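Local coordinates for periplasmic beta-glucosidase (Pseudomonas aeruginosa, PDB 6R5T), which probably hydrolyses terminal, non-reducing beta-D-glucosyl residues with release of beta-D-glucose, as a periplasmic enzyme of glycoside hydrolase family 3, at residues Val576-Leu581 and Gln656-Asp661; Val663-Arg668 and Thr708-Glu713; Pro669-Arg674 and Lys715-Leu720; Lys699-Asp702 and Arg706-Ala709. The protein carries 1 engineered substitution. All blocks are in the same frame, centred on the assembly; numbering follows the deposited sequence.

Overall arrangement
Contacts 1, 2 and 3 gather round the sheet that includes strands 651-660, 672-681 and 712-719, while contact 4 closes the small hairpin 700-701/707-708 beside it. Contact 1 is the buried one, two tyrosine rings meeting obliquely where the family 3 C-terminal domain joins the fibronectin type III-like domain. Contact 3 lies at the surface of the same sheet and instead sets a lysine over a phenylalanine face. Contacts 2 and 4 are partly buried and far more polar: contact 2 surrounds a magnesium ion that D661 of contact 1 also binds, and contact 4 combines backbone hydrogen bonding with stacking and a salt bridge. Contacts 2 and 4 share T708 and A709.

Contact 1 of 4, residues Val576-Leu581 and Gln656-Asp661; sequences VYYNHL and QLYLQD. With MG (magnesium ion), chain F.
The irregular loop of Y578 faces strand 656-660, which carries Y658, without any hydrogen bond between the two backbones, and the tyrosine rings alone make the contact. CE2 of Y578 meets CE2 of Y658 at 3.6 Å, the rings lying obliquely with their planes inclined by 66°. On Y578, CG lies between the backbone N and the carbonyl carbon (chi1 84°), which swings the ring down from the loop onto the strand. Its other neighbours fix it there: CB of N579, at the centre of an inverse gamma turn, lies over one face, F610 stacks with it, and its hydroxyl bonds to D145 OD1 and L673 N. This is the junction between the family 3 C-terminal domain and the fibronectin type III-like domain, and tyrosine suits it because the ring fills a buried interface while the hydroxyl finds polar partners. Y658 does the same from the strand: its OH donates to Q656 OE1 at 2.6 Å, in the carbonyl plane and on a lone pair. Where the strand ends, OD1 of D661 binds the magnesium ion at 2.1 Å. The other oxygen, OD2, pairs with R668 NH1 and also meets water 1, which is itself bound to the magnesium.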
loop_
_atom_site.group_PDB
_atom_site.type_symbol
_atom_site.label_atom_id
_atom_site.label_comp_id
_atom_site.label_asym_id
_atom_site.label_seq_id
_atom_site.Cartn_x
_atom_site.Cartn_y
_atom_site.Cartn_z
ATOM N N VAL A 576 -0.546 6.580 -5.915
ATOM C CA VAL A 576 -1.105 7.901 -6.264
ATOM C C VAL A 576 -2.131 7.635 -7.352
ATOM O O VAL A 576 -1.883 6.911 -8.299
ATOM C CB VAL A 576 -0.080 8.941 -6.736
ATOM C CG1 VAL A 576 0.758 9.442 -5.574
ATOM C CG2 VAL A 576 0.760 8.384 -7.860
ATOM N N TYR A 577 -3.267 8.242 -7.157
ATOM C CA TYR A 577 -4.350 8.142 -8.144
ATOM C C TYR A 577 -5.240 9.349 -7.959
ATOM O O TYR A 577 -5.320 9.888 -6.850
ATOM C CB TYR A 577 -5.109 6.813 -7.959
ATOM C CG TYR A 577 -5.592 6.506 -6.567
ATOM C CD1 TYR A 577 -4.759 5.912 -5.628
ATOM C CD2 TYR A 577 -6.889 6.791 -6.168
ATOM C CE1 TYR A 577 -5.207 5.566 -4.367
ATOM C CE2 TYR A 577 -7.363 6.442 -4.917
ATOM C CZ TYR A 577 -6.515 5.844 -3.990
ATOM O OH TYR A 577 -6.993 5.476 -2.757
ATOM N N TYR A 578 -5.977 9.739 -8.987
ATOM C CA TYR A 578 -6.625 11.067 -9.013
ATOM C C TYR A 578 -7.913 11.101 -8.150
ATOM O O TYR A 578 -8.215 12.150 -7.591
ATOM C CB TYR A 578 -6.923 11.521 -10.451
ATOM C CG TYR A 578 -8.217 10.950 -10.944
ATOM C CD1 TYR A 578 -8.323 9.659 -11.436
ATOM C CD2 TYR A 578 -9.387 11.693 -10.822
ATOM C CE1 TYR A 578 -9.533 9.118 -11.809
ATOM C CE2 TYR A 578 -10.602 11.157 -11.187
ATOM C CZ TYR A 578 -10.687 9.872 -11.660
ATOM O OH TYR A 578 -11.896 9.306 -11.911
ATOM N N ASN A 579 -8.594 9.982 -7.999
ATOM C CA ASN A 579 -9.904 9.926 -7.293
ATOM C C ASN A 579 -9.681 9.468 -5.866
ATOM O O ASN A 579 -10.299 8.472 -5.391
ATOM C CB ASN A 579 -10.914 9.091 -8.071
ATOM C CG ASN A 579 -10.437 7.695 -8.406
ATOM O OD1 ASN A 579 -9.241 7.428 -8.527
ATOM N ND2 ASN A 579 -11.386 6.772 -8.621
ATOM N N HIS A 580 -8.786 10.166 -5.201
ATOM C CA HIS A 580 -8.488 9.928 -3.773
ATOM C C HIS A 580 -9.417 10.746 -2.897
ATOM O O HIS A 580 -10.095 11.674 -3.347
ATOM C CB HIS A 580 -7.008 10.244 -3.523
ATOM C CG HIS A 580 -6.601 11.646 -3.842
ATOM N ND1 HIS A 580 -6.894 12.724 -3.019
ATOM C CD2 HIS A 580 -6.038 12.184 -4.958
ATOM C CE1 HIS A 580 -6.429 13.832 -3.589
ATOM N NE2 HIS A 580 -5.968 13.551 -4.750
ATOM N N LEU A 581 -9.388 10.426 -1.617
ATOM C CA LEU A 581 -10.202 11.177 -0.621
ATOM C C LEU A 581 -9.433 12.413 -0.140
ATOM O O LEU A 581 -8.166 12.496 -0.248
ATOM C CB LEU A 581 -10.577 10.270 0.547
ATOM C CG LEU A 581 -11.305 8.975 0.206
ATOM C CD1 LEU A 581 -11.778 8.279 1.464
ATOM C CD2 LEU A 581 -12.454 9.188 -0.759
ATOM N N GLN A 656 -12.812 16.199 -20.444
ATOM C CA GLN A 656 -13.128 15.284 -19.332
ATOM C C GLN A 656 -14.107 15.960 -18.370
ATOM O O GLN A 656 -13.907 17.131 -18.065
ATOM C CB GLN A 656 -11.834 14.917 -18.600
ATOM C CG GLN A 656 -10.866 14.232 -19.555
ATOM C CD GLN A 656 -9.413 14.463 -19.213
ATOM O OE1 GLN A 656 -9.018 14.352 -18.039
ATOM N NE2 GLN A 656 -8.589 14.687 -20.238
ATOM N N LEU A 657 -15.084 15.202 -17.905
ATOM C CA LEU A 657 -16.055 15.657 -16.923
ATOM C C LEU A 657 -15.862 14.851 -15.653
ATOM O O LEU A 657 -15.953 13.605 -15.696
ATOM C CB LEU A 657 -17.476 15.545 -17.465
ATOM C CG LEU A 657 -18.501 16.173 -16.519
ATOM C CD1 LEU A 657 -19.641 16.788 -17.284
ATOM C CD2 LEU A 657 -19.017 15.150 -15.518
ATOM N N TYR A 658 -15.732 15.556 -14.541
ATOM C CA TYR A 658 -15.585 14.933 -13.216
ATOM C C TYR A 658 -16.711 15.436 -12.330
ATOM O O TYR A 658 -17.157 16.586 -12.472
ATOM C CB TYR A 658 -14.225 15.248 -12.578
ATOM C CG TYR A 658 -13.063 14.811 -13.432
ATOM C CD1 TYR A 658 -12.535 15.629 -14.404
ATOM C CD2 TYR A 658 -12.475 13.568 -13.243
ATOM C CE1 TYR A 658 -11.450 15.221 -15.187
ATOM C CE2 TYR A 658 -11.409 13.149 -14.016
ATOM C CZ TYR A 658 -10.869 13.984 -14.966
ATOM O OH TYR A 658 -9.842 13.456 -15.721
ATOM N N LEU A 659 -17.101 14.598 -11.382
ATOM C CA LEU A 659 -18.078 15.005 -10.347
ATOM C C LEU A 659 -17.444 14.916 -8.967
ATOM O O LEU A 659 -16.700 13.959 -8.705
ATOM C CB LEU A 659 -19.287 14.067 -10.385
ATOM C CG LEU A 659 -20.288 14.339 -11.496
ATOM C CD1 LEU A 659 -21.504 13.458 -11.346
ATOM C CD2 LEU A 659 -20.718 15.787 -11.510
ATOM N N GLN A 660 -17.826 15.841 -8.103
ATOM C CA GLN A 660 -17.538 15.689 -6.674
ATOM C C GLN A 660 -18.866 15.776 -5.914
ATOM O O GLN A 660 -19.709 16.641 -6.267
ATOM C CB GLN A 660 -16.575 16.744 -6.145
ATOM C CG GLN A 660 -16.221 16.554 -4.671
ATOM C CD GLN A 660 -15.378 17.679 -4.125
ATOM O OE1 GLN A 660 -15.210 18.705 -4.774
ATOM N NE2 GLN A 660 -14.805 17.478 -2.930
ATOM N N ASP A 661 -18.993 14.953 -4.889
ATOM C CA ASP A 661 -20.126 15.015 -3.940
ATOM C C ASP A 661 -19.555 15.484 -2.608
ATOM O O ASP A 661 -19.027 14.667 -1.859
ATOM C CB ASP A 661 -20.738 13.628 -3.828
ATOM C CG ASP A 661 -21.940 13.535 -2.905
ATOM O OD1 ASP A 661 -22.288 14.589 -2.298
ATOM O OD2 ASP A 661 -22.458 12.416 -2.753
HETATM MG MG MG F . -23.876 15.071 -1.005
HETATM O O HOH W 1 -24.213 12.970 -0.891
HETATM O O HOH W 2 -23.243 17.057 -1.276
HETATM O O HOH W 3 -25.281 15.319 -2.541
HETATM O O HOH W 4 -25.441 15.597 0.348
#

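Contact 2 of 4, residues Val663-Arg668 and Thr708-Glu713; sequences VASLSR and TAEPGE. With MG (magnesium ion), chain F.
E710 OE1 is gripped by the backbone N of S665 at 3.1 Å and met by water 1, 2.9 Å away, which has more acceptors nearby than protons. The setting is a magnesium site between two loops of the fibronectin type III-like domain, one of them leading into strand 712-719. The S665 N-H uses the syn lone pair of OE1, and its bond is bent, with 141° at the hydrogen. Beside it S665 OG, in one of two modelled conformers, donates to E710 OE2 at 2.8 Å, from 32° out of the carboxylate plane. A glutamate suits this place because its chain, extended beyond CG, carries both oxygens across to the other loop. The small A664 lets OE1 approach closely.

The metal is octahedral: V663 O binds it at 2.0 Å, D661 OD1 is a second protein ligand, and four waters complete the shell. Water 2 accepts from V663 N and donates to E713 O, and water 3 donates to E710 O at 2.7 Å. G712, at phi 133°, has no CB to press on the carbonyl oxygen before it. That oxygen, P711 O, accepts a hydrogen bond from water 4, which lies trans to D661 OD1 across the magnesium.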
loop_
_atom_site.group_PDB
_atom_site.type_symbol
_atom_site.label_atom_id
_atom_site.label_comp_id
_atom_site.label_asym_id
_atom_site.label_seq_id
_atom_site.Cartn_x
_atom_site.Cartn_y
_atom_site.Cartn_z
ATOM N N VAL A 663 -20.490 16.640 0.276
ATOM C CA VAL A 663 -21.051 16.316 1.601
ATOM C C VAL A 663 -21.795 15.002 1.438
ATOM O O VAL A 663 -22.721 14.923 0.641
ATOM C CB VAL A 663 -21.992 17.406 2.138
ATOM C CG1 VAL A 663 -22.587 16.935 3.469
ATOM C CG2 VAL A 663 -21.294 18.744 2.263
ATOM N N ALA A 664 -21.386 13.983 2.140
ATOM C CA ALA A 664 -21.982 12.653 1.969
ATOM C C ALA A 664 -21.835 11.844 3.248
ATOM O O ALA A 664 -21.061 12.234 4.124
ATOM C CB ALA A 664 -21.389 11.930 0.783
ATOM N N SER A 665 -22.539 10.737 3.316
ATOM C CA SER A 665 -22.518 9.834 4.498
ATOM C C SER A 665 -21.224 9.014 4.552
ATOM O O SER A 665 -21.010 8.353 5.581
ATOM C CB SER A 665 -23.738 8.938 4.530
ATOM O OG SER A 665 -23.805 8.114 3.379
ATOM N N LEU A 666 -20.476 8.974 3.455
ATOM C CA LEU A 666 -19.069 8.497 3.401
ATOM C C LEU A 666 -18.250 9.682 2.857
ATOM O O LEU A 666 -18.754 10.436 2.024
ATOM C CB LEU A 666 -18.875 7.341 2.395
ATOM C CG LEU A 666 -19.301 5.928 2.730
ATOM C CD1 LEU A 666 -18.653 4.951 1.792
ATOM C CD2 LEU A 666 -18.944 5.543 4.140
ATOM N N SER A 667 -16.947 9.722 3.157
ATOM C CA SER A 667 -16.009 10.658 2.507
ATOM C C SER A 667 -15.842 10.239 1.040
ATOM O O SER A 667 -15.449 9.087 0.792
ATOM C CB SER A 667 -14.683 10.601 3.226
ATOM O OG SER A 667 -13.826 11.610 2.719
ATOM N N ARG A 668 -16.244 11.085 0.102
ATOM C CA ARG A 668 -16.219 10.733 -1.337
ATOM C C ARG A 668 -15.010 11.399 -1.986
ATOM O O ARG A 668 -14.466 12.394 -1.519
ATOM C CB ARG A 668 -17.561 11.066 -1.983
ATOM C CG ARG A 668 -18.668 10.200 -1.371
ATOM C CD ARG A 668 -19.890 10.024 -2.199
ATOM N NE ARG A 668 -19.566 9.503 -3.517
ATOM C CZ ARG A 668 -20.279 9.705 -4.605
ATOM N NH1 ARG A 668 -21.399 10.435 -4.619
ATOM N NH2 ARG A 668 -19.887 9.136 -5.737
ATOM N N THR A 708 -26.952 4.719 -2.986
ATOM C CA THR A 708 -27.736 5.918 -2.603
ATOM C C THR A 708 -27.213 7.136 -3.375
ATOM O O THR A 708 -25.991 7.231 -3.559
ATOM C CB THR A 708 -27.717 6.084 -1.074
ATOM O OG1 THR A 708 -28.367 7.289 -0.676
ATOM C CG2 THR A 708 -26.334 6.117 -0.452
ATOM N N ALA A 709 -28.090 8.030 -3.826
ATOM C CA ALA A 709 -27.691 9.411 -4.169
ATOM C C ALA A 709 -28.362 10.326 -3.163
ATOM O O ALA A 709 -29.602 10.280 -3.069
ATOM C CB ALA A 709 -28.051 9.769 -5.580
ATOM N N GLU A 710 -27.594 11.088 -2.399
ATOM C CA GLU A 710 -28.142 11.924 -1.323
ATOM C C GLU A 710 -28.414 13.325 -1.850
ATOM O O GLU A 710 -27.615 13.901 -2.599
ATOM C CB GLU A 710 -27.190 11.953 -0.137
ATOM C CG GLU A 710 -26.924 10.562 0.397
ATOM C CD GLU A 710 -25.817 10.476 1.420
ATOM O OE1 GLU A 710 -24.853 11.246 1.314
ATOM O OE2 GLU A 710 -25.957 9.649 2.333
ATOM N N PRO A 711 -29.550 13.942 -1.449
ATOM C CA PRO A 711 -29.793 15.314 -1.850
ATOM C C PRO A 711 -28.684 16.224 -1.334
ATOM O O PRO A 711 -28.062 15.944 -0.296
ATOM C CB PRO A 711 -31.146 15.669 -1.192
ATOM C CG PRO A 711 -31.263 14.676 -0.013
ATOM C CD PRO A 711 -30.508 13.439 -0.437
ATOM N N GLY A 712 -28.448 17.311 -2.046
ATOM C CA GLY A 712 -27.382 18.262 -1.742
ATOM C C GLY A 712 -26.573 18.649 -2.956
ATOM O O GLY A 712 -26.941 18.349 -4.113
ATOM N N GLU A 713 -25.453 19.314 -2.675
ATOM C CA GLU A 713 -24.611 19.891 -3.708
ATOM C C GLU A 713 -23.861 18.787 -4.461
ATOM O O GLU A 713 -23.364 17.833 -3.829
ATOM C CB GLU A 713 -23.577 20.835 -3.086
ATOM C CG GLU A 713 -22.751 21.566 -4.128
ATOM C CD GLU A 713 -21.694 22.487 -3.542
ATOM O OE1 GLU A 713 -21.513 22.440 -2.296
ATOM O OE2 GLU A 713 -21.075 23.255 -4.317
HETATM MG MG MG F . -23.876 15.071 -1.005
HETATM O O HOH W 2 -23.243 17.057 -1.276
HETATM O O HOH W 1 -24.213 12.970 -0.891
HETATM O O HOH W 3 -25.281 15.319 -2.541
HETATM O O HOH W 4 -25.441 15.597 0.348
#

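Contact 3 of 4, residues Pro669-Arg674 and Lys715-Leu720; sequences PVKELR and KVFVGL
V670 opens the contact with its backbone, its O lying 4.1 Å from CE1 of F717, while its side chain packs on H580 and N582 of the preceding domain. K671 then carries most of the meeting. Its extended chain brings CE over one face of the F717 ring, and the bend at chi4 (57°) then turns NZ over the same face. CE stands 3.9 Å from the ring centroid in a CH-pi contact. NZ follows at 4.2 Å from the same centroid, 23° off the ring normal, as a cation-pi partner. Phenylalanine offers the broad face, and lysine suits a surface position because its methylenes can cover that face while the ammonium remains near its electrons. In the five-stranded sheet of the fibronectin type III-like domain, strand 651-660 lies between 672-681 and 712-719, so K671, just ahead of the edge strand, reaches across the neighbouring strand to touch F717. T725, on strand 725-732, touches both side chains. Beyond K671 the chain enters the strand and turns to other partners. E672 OE1 forms a salt bridge with R668 NH2, and only a long charge pairing with R674 NH2. L673, apolar and buried, packs on W98 and Y658. R674 NH1 donates to L673 O at 3.0 Å from above the carbonyl plane, 36° out of it, and its NE bonds to D697 O.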
loop_
_atom_site.group_PDB
_atom_site.type_symbol
_atom_site.label_atom_id
_atom_site.label_comp_id
_atom_site.label_asym_id
_atom_site.label_seq_id
_atom_site.Cartn_x
_atom_site.Cartn_y
_atom_site.Cartn_z
ATOM N N PRO A 669 -14.569 10.846 -3.113
ATOM C CA PRO A 669 -13.379 11.351 -3.773
ATOM C C PRO A 669 -13.457 12.817 -4.156
ATOM O O PRO A 669 -14.509 13.403 -4.394
ATOM C CB PRO A 669 -13.205 10.468 -4.991
ATOM C CG PRO A 669 -13.947 9.214 -4.645
ATOM C CD PRO A 669 -15.115 9.650 -3.786
ATOM N N VAL A 670 -12.294 13.424 -4.247
ATOM C CA VAL A 670 -12.204 14.860 -4.620
ATOM C C VAL A 670 -12.723 15.072 -6.058
ATOM O O VAL A 670 -13.303 16.149 -6.312
ATOM C CB VAL A 670 -10.784 15.393 -4.445
ATOM C CG1 VAL A 670 -10.378 15.328 -2.982
ATOM C CG2 VAL A 670 -9.803 14.655 -5.343
ATOM N N LYS A 671 -12.593 14.055 -6.910
ATOM C CA LYS A 671 -13.142 14.049 -8.276
ATOM C C LYS A 671 -13.379 12.612 -8.684
ATOM O O LYS A 671 -12.565 11.735 -8.296
ATOM C CB LYS A 671 -12.088 14.498 -9.313
ATOM C CG LYS A 671 -11.822 15.960 -9.265
ATOM C CD LYS A 671 -11.061 16.427 -10.433
ATOM C CE LYS A 671 -11.011 17.929 -10.440
ATOM N NZ LYS A 671 -10.422 18.470 -9.199
ATOM N N GLU A 672 -14.373 12.378 -9.533
ATOM C CA GLU A 672 -14.602 11.051 -10.106
ATOM C C GLU A 672 -14.979 11.250 -11.583
ATOM O O GLU A 672 -15.886 12.046 -11.845
ATOM C CB GLU A 672 -15.723 10.300 -9.400
ATOM C CG GLU A 672 -15.404 9.914 -7.966
ATOM C CD GLU A 672 -16.408 8.946 -7.344
ATOM O OE1 GLU A 672 -17.526 9.430 -7.059
ATOM O OE2 GLU A 672 -16.090 7.723 -7.129
ATOM N N LEU A 673 -14.290 10.620 -12.519
ATOM C CA LEU A 673 -14.655 10.761 -13.948
ATOM C C LEU A 673 -16.106 10.296 -14.162
ATOM O O LEU A 673 -16.445 9.173 -13.729
ATOM C CB LEU A 673 -13.718 9.948 -14.804
ATOM C CG LEU A 673 -13.868 10.134 -16.305
ATOM C CD1 LEU A 673 -13.362 11.491 -16.745
ATOM C CD2 LEU A 673 -13.082 9.055 -17.007
ATOM N N ARG A 674 -16.879 11.102 -14.874
ATOM C CA ARG A 674 -18.272 10.738 -15.190
ATOM C C ARG A 674 -18.590 11.039 -16.652
ATOM O O ARG A 674 -19.714 10.798 -17.048
ATOM C CB ARG A 674 -19.288 11.405 -14.263
ATOM C CG ARG A 674 -19.323 10.829 -12.865
ATOM C CD ARG A 674 -19.802 9.415 -12.904
ATOM N NE ARG A 674 -19.950 8.850 -11.583
ATOM C CZ ARG A 674 -19.089 8.080 -10.984
ATOM N NH1 ARG A 674 -17.916 7.824 -11.542
ATOM N NH2 ARG A 674 -19.435 7.533 -9.820
ATOM N N LYS A 715 -20.614 19.071 -7.462
ATOM C CA LYS A 715 -19.730 19.963 -8.224
ATOM C C LYS A 715 -19.376 19.223 -9.498
ATOM O O LYS A 715 -19.002 18.022 -9.453
ATOM C CB LYS A 715 -18.450 20.316 -7.448
ATOM C CG LYS A 715 -18.688 21.060 -6.160
ATOM C CD LYS A 715 -17.383 21.499 -5.490
ATOM C CE LYS A 715 -17.642 22.764 -4.699
ATOM N NZ LYS A 715 -16.448 23.202 -3.946
ATOM N N VAL A 716 -19.504 19.908 -10.613
ATOM C CA VAL A 716 -19.224 19.412 -11.969
ATOM C C VAL A 716 -17.963 20.107 -12.434
ATOM O O VAL A 716 -17.928 21.339 -12.454
ATOM C CB VAL A 716 -20.398 19.686 -12.934
ATOM C CG1 VAL A 716 -20.049 19.152 -14.301
ATOM C CG2 VAL A 716 -21.692 19.074 -12.425
ATOM N N PHE A 717 -16.922 19.340 -12.755
ATOM C CA PHE A 717 -15.621 19.875 -13.218
ATOM C C PHE A 717 -15.413 19.466 -14.664
ATOM O O PHE A 717 -15.725 18.319 -15.030
ATOM C CB PHE A 717 -14.433 19.306 -12.467
ATOM C CG PHE A 717 -14.459 19.503 -10.995
ATOM C CD1 PHE A 717 -15.217 18.676 -10.208
ATOM C CD2 PHE A 717 -13.667 20.479 -10.413
ATOM C CE1 PHE A 717 -15.170 18.839 -8.844
ATOM C CE2 PHE A 717 -13.661 20.658 -9.042
ATOM C CZ PHE A 717 -14.456 19.853 -8.270
ATOM N N VAL A 718 -14.996 20.409 -15.494
ATOM C CA VAL A 718 -14.590 20.090 -16.873
ATOM C C VAL A 718 -13.203 20.628 -17.130
ATOM O O VAL A 718 -12.853 21.698 -16.610
ATOM C CB VAL A 718 -15.637 20.606 -17.889
ATOM C CG1 VAL A 718 -15.153 20.367 -19.283
ATOM C CG2 VAL A 718 -16.968 19.891 -17.660
ATOM N N GLY A 719 -12.425 19.872 -17.871
ATOM C CA GLY A 719 -11.112 20.333 -18.331
ATOM C C GLY A 719 -10.455 19.288 -19.215
ATOM O O GLY A 719 -11.055 18.255 -19.543
ATOM N N LEU A 720 -9.243 19.616 -19.644
ATOM C CA LEU A 720 -8.460 18.723 -20.541
ATOM C C LEU A 720 -7.491 17.813 -19.779
ATOM O O LEU A 720 -6.781 17.027 -20.423
ATOM C CB LEU A 720 -7.728 19.610 -21.551
ATOM C CG LEU A 720 -8.629 20.518 -22.363
ATOM C CD1 LEU A 720 -7.805 21.265 -23.397
ATOM C CD2 LEU A 720 -9.757 19.764 -23.069
#

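Contact 4 of 4, residues Lys699-Asp702 and Arg706-Ala709; sequences KFYD and RHTA
The H707 ring lies between K699 and Y701, with one of them on each face. On one side it makes an offset stack with the Y701 ring, the centroids 4.2 Å apart and the planes inclined by 25°, with H707 CD2 over the centre of the tyrosine. On the opposite face K699 CB makes a CH-pi contact, 3.9 Å from the histidine centroid. H707 CG is anti to its backbone N (chi1 -159°), which brings the ring back over the partner strand. At its edge, water 5 lies in the ring plane, 2.9 Å from NE2, and donates to K699 O.

The other face of this antiparallel hairpin carries F700 and T708, whose side chains run side by side. T708 CG2 sits over the F700 ring, 4.2 Å from its centroid; a branched residue can give a methyl to the ring and still keep its hydroxyl apart. F700 in turn packs on S665, R668 and E710, placing the hairpin beside the magnesium site. The two residues form a hydrogen-bonded pair, F700 N to T708 O and T708 N to F700 O, each at 2.9 Å.

At the turn, D702 N donates to R706 O, while D702 OD1 accepts R706 N at 2.9 Å from above the carboxylate plane and also bonds to Q704 N, as in an Asx turn. D702 OD2 forms a salt bridge with R706 NH2, 2.9 Å away, the two flat groups standing 80° apart. With backbone N-H groups on one oxygen and a guanidinium at the other, D702 is probably held as a carboxylate.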
loop_
_atom_site.group_PDB
_atom_site.type_symbol
_atom_site.label_atom_id
_atom_site.label_comp_id
_atom_site.label_asym_id
_atom_site.label_seq_id
_atom_site.Cartn_x
_atom_site.Cartn_y
_atom_site.Cartn_z
ATOM N N LYS A 699 -24.734 8.279 -7.560
ATOM C CA LYS A 699 -24.923 7.314 -6.471
ATOM C C LYS A 699 -23.582 6.693 -6.044
ATOM O O LYS A 699 -22.623 6.654 -6.802
ATOM C CB LYS A 699 -25.809 6.172 -6.966
ATOM C CG LYS A 699 -27.208 6.595 -7.344
ATOM C CD LYS A 699 -28.239 5.509 -7.220
ATOM C CE LYS A 699 -29.637 6.099 -7.273
ATOM N NZ LYS A 699 -30.693 5.071 -7.120
ATOM N N PHE A 700 -23.563 6.224 -4.837
ATOM C CA PHE A 700 -22.419 5.535 -4.237
ATOM C C PHE A 700 -22.953 4.520 -3.240
ATOM O O PHE A 700 -24.097 4.628 -2.695
ATOM C CB PHE A 700 -21.482 6.533 -3.556
ATOM C CG PHE A 700 -22.049 7.186 -2.337
ATOM C CD1 PHE A 700 -22.962 8.242 -2.432
ATOM C CD2 PHE A 700 -21.682 6.756 -1.070
ATOM C CE1 PHE A 700 -23.507 8.824 -1.294
ATOM C CE2 PHE A 700 -22.200 7.355 0.059
ATOM C CZ PHE A 700 -23.130 8.380 -0.048
ATOM N N TYR A 701 -22.091 3.567 -2.945
ATOM C CA TYR A 701 -22.334 2.566 -1.888
ATOM C C TYR A 701 -21.935 3.137 -0.545
ATOM O O TYR A 701 -20.749 3.522 -0.314
ATOM C CB TYR A 701 -21.587 1.260 -2.160
ATOM C CG TYR A 701 -22.108 0.520 -3.361
ATOM C CD1 TYR A 701 -23.236 -0.274 -3.256
ATOM C CD2 TYR A 701 -21.533 0.705 -4.606
ATOM C CE1 TYR A 701 -23.737 -0.933 -4.364
ATOM C CE2 TYR A 701 -22.045 0.075 -5.723
ATOM C CZ TYR A 701 -23.133 -0.766 -5.588
ATOM O OH TYR A 701 -23.622 -1.418 -6.684
ATOM N N ASP A 702 -22.880 3.190 0.388
ATOM C CA ASP A 702 -22.578 3.678 1.746
ATOM C C ASP A 702 -22.033 2.537 2.614
ATOM O O ASP A 702 -21.678 1.456 2.069
ATOM C CB ASP A 702 -23.797 4.397 2.336
ATOM C CG ASP A 702 -24.908 3.468 2.777
ATOM O OD1 ASP A 702 -24.719 2.241 2.722
ATOM O OD2 ASP A 702 -25.959 3.994 3.215
ATOM N N ARG A 706 -25.797 0.242 0.864
ATOM C CA ARG A 706 -26.943 0.833 0.154
ATOM C C ARG A 706 -26.405 1.699 -0.972
ATOM O O ARG A 706 -25.484 2.516 -0.722
ATOM C CB ARG A 706 -27.767 1.675 1.122
ATOM C CG ARG A 706 -28.324 0.826 2.249
ATOM C CD ARG A 706 -29.513 1.467 2.915
ATOM N NE ARG A 706 -29.454 1.225 4.350
ATOM C CZ ARG A 706 -28.792 1.975 5.229
ATOM N NH1 ARG A 706 -28.809 1.654 6.513
ATOM N NH2 ARG A 706 -28.112 3.035 4.829
ATOM N N HIS A 707 -26.971 1.562 -2.155
ATOM C CA HIS A 707 -26.575 2.338 -3.349
ATOM C C HIS A 707 -27.447 3.583 -3.493
ATOM O O HIS A 707 -28.546 3.437 -4.064
ATOM C CB HIS A 707 -26.656 1.472 -4.582
ATOM C CG HIS A 707 -25.833 1.966 -5.713
ATOM N ND1 HIS A 707 -26.336 2.014 -6.998
ATOM C CD2 HIS A 707 -24.576 2.472 -5.775
ATOM C CE1 HIS A 707 -25.401 2.454 -7.824
ATOM N NE2 HIS A 707 -24.305 2.740 -7.092
ATOM N N THR A 708 -26.952 4.719 -2.986
ATOM C CA THR A 708 -27.736 5.918 -2.603
ATOM C C THR A 708 -27.213 7.136 -3.375
ATOM O O THR A 708 -25.991 7.231 -3.559
ATOM C CB THR A 708 -27.717 6.084 -1.074
ATOM O OG1 THR A 708 -28.367 7.289 -0.676
ATOM C CG2 THR A 708 -26.334 6.117 -0.452
ATOM N N ALA A 709 -28.090 8.030 -3.826
ATOM C CA ALA A 709 -27.691 9.411 -4.169
ATOM C C ALA A 709 -28.362 10.326 -3.163
ATOM O O ALA A 709 -29.602 10.280 -3.069
ATOM C CB ALA A 709 -28.051 9.769 -5.580
HETATM O O HOH W 5 -21.934 3.952 -8.207
#